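Local coordinates for mucus binding protein (Lactobacillus reuteri, PDB 3I57), which probably binds mucus as a cell-wall-anchored surface protein, this piece being a type 2 repeat that also has immunoglobulin-binding activity, at residues M1-I9 and Q19-I30. Numbering follows the deposited sequence.
With CA (calcium ion), chain C.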
# COMPACT_ATOMS: atom_id res chain seq x y z
N MET A 1 -7.15 47.64 -14.17
CA MET A 1 -7.19 46.72 -13.01
C MET A 1 -6.01 45.74 -13.16
O MET A 1 -5.56 45.49 -14.28
CB MET A 1 -8.53 45.98 -13.00
CG MET A 1 -9.06 45.68 -11.61
SD MET A 1 -9.41 47.21 -10.67
CE MET A 1 -10.88 47.79 -11.42
N GLN A 2 -5.51 45.19 -12.06
CA GLN A 2 -4.44 44.19 -12.10
C GLN A 2 -5.04 42.83 -11.74
O GLN A 2 -6.07 42.77 -11.07
CB GLN A 2 -3.36 44.54 -11.09
CG GLN A 2 -2.74 45.93 -11.32
CD GLN A 2 -2.20 46.07 -12.72
OE1 GLN A 2 -1.84 45.06 -13.36
NE2 GLN A 2 -2.12 47.31 -13.22
N LYS A 3 -4.38 41.75 -12.15
CA LYS A 3 -4.91 40.41 -11.88
C LYS A 3 -3.87 39.57 -11.22
O LYS A 3 -2.68 39.65 -11.53
CB LYS A 3 -5.34 39.71 -13.18
CG LYS A 3 -6.53 40.33 -13.88
CD LYS A 3 -6.81 39.58 -15.20
CE LYS A 3 -8.31 39.57 -15.52
NZ LYS A 3 -9.14 38.97 -14.41
N VAL A 4 -4.34 38.72 -10.31
CA VAL A 4 -3.48 37.85 -9.55
C VAL A 4 -4.09 36.45 -9.65
O VAL A 4 -5.32 36.31 -9.67
CB VAL A 4 -3.44 38.27 -8.06
CG1 VAL A 4 -2.76 37.18 -7.24
CG2 VAL A 4 -2.71 39.56 -7.89
N HIS A 5 -3.25 35.43 -9.71
CA HIS A 5 -3.75 34.06 -9.80
C HIS A 5 -3.03 33.23 -8.77
O HIS A 5 -1.82 33.16 -8.78
CB HIS A 5 -3.45 33.49 -11.21
CG HIS A 5 -3.84 34.41 -12.31
ND1 HIS A 5 -5.15 34.58 -12.70
CD2 HIS A 5 -3.10 35.23 -13.09
CE1 HIS A 5 -5.20 35.46 -13.69
NE2 HIS A 5 -3.97 35.87 -13.94
N VAL A 6 -3.76 32.57 -7.89
CA VAL A 6 -3.11 31.76 -6.88
C VAL A 6 -3.37 30.31 -7.21
O VAL A 6 -4.51 29.89 -7.30
CB VAL A 6 -3.65 32.06 -5.48
CG1 VAL A 6 -2.91 31.21 -4.45
CG2 VAL A 6 -3.51 33.54 -5.17
N GLN A 7 -2.30 29.54 -7.40
CA GLN A 7 -2.45 28.21 -7.99
C GLN A 7 -2.11 27.17 -6.94
O GLN A 7 -1.01 27.15 -6.42
CB GLN A 7 -1.53 28.06 -9.22
CG GLN A 7 -1.93 29.08 -10.32
CD GLN A 7 -0.87 29.25 -11.38
OE1 GLN A 7 -1.14 29.23 -12.61
NE2 GLN A 7 0.35 29.43 -10.94
N TYR A 8 -3.06 26.30 -6.66
CA TYR A 8 -2.88 25.21 -5.69
C TYR A 8 -2.40 23.95 -6.43
O TYR A 8 -3.08 23.47 -7.35
CB TYR A 8 -4.18 24.98 -4.91
CG TYR A 8 -4.48 26.12 -3.99
CD1 TYR A 8 -5.10 27.26 -4.48
CD2 TYR A 8 -4.06 26.11 -2.67
CE1 TYR A 8 -5.34 28.34 -3.68
CE2 TYR A 8 -4.30 27.20 -1.83
CZ TYR A 8 -4.94 28.32 -2.36
OH TYR A 8 -5.20 29.42 -1.58
N ILE A 9 -1.23 23.44 -6.05
CA ILE A 9 -0.53 22.43 -6.86
C ILE A 9 -0.22 21.15 -6.07
O ILE A 9 0.23 21.25 -4.94
CB ILE A 9 0.83 22.97 -7.33
CG1 ILE A 9 0.67 24.26 -8.16
CG2 ILE A 9 1.58 21.91 -8.17
CD1 ILE A 9 -0.35 24.11 -9.20
N GLN A 19 -7.32 26.98 -9.20
CA GLN A 19 -6.75 28.33 -9.31
C GLN A 19 -7.77 29.36 -8.87
O GLN A 19 -8.94 29.29 -9.30
CB GLN A 19 -6.36 28.64 -10.75
CG GLN A 19 -5.80 30.08 -10.93
CD GLN A 19 -5.24 30.27 -12.32
OE1 GLN A 19 -4.36 29.51 -12.75
NE2 GLN A 19 -5.73 31.29 -13.04
N ASP A 20 -7.33 30.29 -8.04
CA ASP A 20 -8.19 31.36 -7.56
C ASP A 20 -7.69 32.63 -8.21
O ASP A 20 -6.50 32.95 -8.09
CB ASP A 20 -8.06 31.55 -6.03
CG ASP A 20 -8.61 30.36 -5.22
OD1 ASP A 20 -9.20 29.45 -5.83
OD2 ASP A 20 -8.47 30.36 -3.98
N ASP A 21 -8.60 33.35 -8.87
CA ASP A 21 -8.32 34.64 -9.50
C ASP A 21 -8.77 35.79 -8.60
O ASP A 21 -9.81 35.70 -7.94
CB ASP A 21 -9.04 34.75 -10.84
CG ASP A 21 -8.40 33.93 -11.91
OD1 ASP A 21 -7.36 33.29 -11.66
OD2 ASP A 21 -8.95 33.93 -13.04
N LEU A 22 -7.98 36.87 -8.58
CA LEU A 22 -8.34 38.10 -7.86
C LEU A 22 -8.00 39.27 -8.78
O LEU A 22 -7.06 39.18 -9.54
CB LEU A 22 -7.50 38.25 -6.57
CG LEU A 22 -7.09 36.95 -5.90
CD1 LEU A 22 -5.87 37.15 -5.00
CD2 LEU A 22 -8.25 36.42 -5.10
N ASP A 23 -8.78 40.34 -8.72
CA ASP A 23 -8.44 41.58 -9.41
C ASP A 23 -8.36 42.68 -8.38
O ASP A 23 -9.07 42.64 -7.37
CB ASP A 23 -9.52 41.94 -10.45
CG ASP A 23 -9.67 40.85 -11.51
OD1 ASP A 23 -9.62 41.16 -12.71
OD2 ASP A 23 -9.86 39.68 -11.12
N GLY A 24 -7.51 43.68 -8.64
CA GLY A 24 -7.41 44.81 -7.74
C GLY A 24 -6.72 46.00 -8.39
O GLY A 24 -6.34 45.96 -9.57
N TYR A 25 -6.56 47.05 -7.59
CA TYR A 25 -5.93 48.26 -8.01
C TYR A 25 -4.44 48.21 -7.75
O TYR A 25 -3.96 47.59 -6.78
CB TYR A 25 -6.51 49.43 -7.22
CG TYR A 25 -7.99 49.58 -7.40
CD1 TYR A 25 -8.51 50.06 -8.62
CD2 TYR A 25 -8.87 49.29 -6.35
CE1 TYR A 25 -9.87 50.21 -8.80
CE2 TYR A 25 -10.24 49.45 -6.52
CZ TYR A 25 -10.73 49.91 -7.75
OH TYR A 25 -12.08 50.09 -7.91
N THR A 26 -3.70 48.89 -8.61
CA THR A 26 -2.27 49.00 -8.43
C THR A 26 -1.99 49.58 -7.06
O THR A 26 -2.60 50.58 -6.66
CB THR A 26 -1.69 49.93 -9.53
OG1 THR A 26 -1.87 49.29 -10.80
CG2 THR A 26 -0.21 50.19 -9.31
N ASP A 27 -1.05 48.94 -6.35
CA ASP A 27 -0.63 49.30 -5.01
C ASP A 27 -1.60 48.91 -3.89
O ASP A 27 -1.30 49.09 -2.72
CB ASP A 27 -0.14 50.75 -4.91
CG ASP A 27 1.11 50.97 -5.69
OD1 ASP A 27 1.96 50.06 -5.68
OD2 ASP A 27 1.23 52.01 -6.36
N GLU A 28 -2.76 48.36 -4.25
CA GLU A 28 -3.65 47.82 -3.24
C GLU A 28 -3.01 46.56 -2.66
O GLU A 28 -2.45 45.77 -3.41
CB GLU A 28 -5.01 47.50 -3.88
CG GLU A 28 -6.01 46.77 -2.97
CD GLU A 28 -7.19 46.19 -3.74
OE1 GLU A 28 -7.49 46.67 -4.87
OE2 GLU A 28 -7.84 45.26 -3.21
N THR A 29 -3.09 46.38 -1.34
CA THR A 29 -2.66 45.10 -0.76
C THR A 29 -3.61 43.97 -1.21
O THR A 29 -4.83 44.11 -1.12
CB THR A 29 -2.58 45.19 0.78
OG1 THR A 29 -1.55 46.11 1.13
CG2 THR A 29 -2.26 43.76 1.41
N ILE A 30 -3.05 42.86 -1.71
CA ILE A 30 -3.94 41.82 -2.31
C ILE A 30 -4.78 41.22 -1.18
O ILE A 30 -4.22 40.69 -0.25
CB ILE A 30 -3.15 40.70 -3.05
CG1 ILE A 30 -2.36 41.25 -4.25
CG2 ILE A 30 -4.12 39.57 -3.49
CD1 ILE A 30 -1.16 40.38 -4.67
CA CA C . -0.25 43.20 -13.56
O HOH W 1 -8.54 36.08 -14.35
O HOH W 2 -2.37 42.28 -14.51
O HOH W 3 -0.96 41.86 -11.74
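Strands 2-9 and 19-24 run antiparallel as the two arms of a beta hairpin, their axes 4.7 Å apart at closest, with Gln2-Gly24, Val4-Leu22 and Val6-Asp20 as hydrogen-bonded pairs and Lys3-Asp23, His5-Asp21 and Gln7-Gln19 as non-hydrogen-bonded ones. Lys3, His5, Gln7, Gln19, Asp21 and Asp23 line one face. There His5 ND1 gives an almost straight bond (178°) to Asp21 OD1 at 2.8 Å; the oxygen lies in the ring plane, yet the ring comes to it from above the carboxylate. That leaves the syn lone pair of Asp21 OD1 to Gln19 NE2 (2.9 Å), so this oxygen takes two donors, while NE2 of His5 is tied to Asp66, which fixes the ring at both nitrogens. Next along, Lys3 and Asp23 lie side by side: bends at chi3 and chi4 bring Lys3 NZ back to Asp23 OD1, 2.8 Å away, and water 1 links the ammonium to Asp21 OD2. On the other face Val4 packs its CG1 against Leu22 CD1 (3.8 Å) and meets Ile30 CD1 with its CG2, tip to tip. Gln2, near the open end of the hairpin, works in two directions. Gln2 OE1 binds the calcium ion at 2.5 Å, together with Asp60, Asp62, Asn65 and two waters that also bond to the backbone of Lys3, while Gln2 NE2 hydrogen-bonds to Thr26 OG1 (3.1 Å) and to Asp63. Beyond it, Met1 SD sits obliquely against the Tyr25 ring, a Met-aromatic contact. Within this beta-grasp repeat, strand 2-10 is flanked by its hairpin partner and by strand 67-80, which pairs with it in parallel through backbone hydrogen bonds at Lys3, His5 and Gln7.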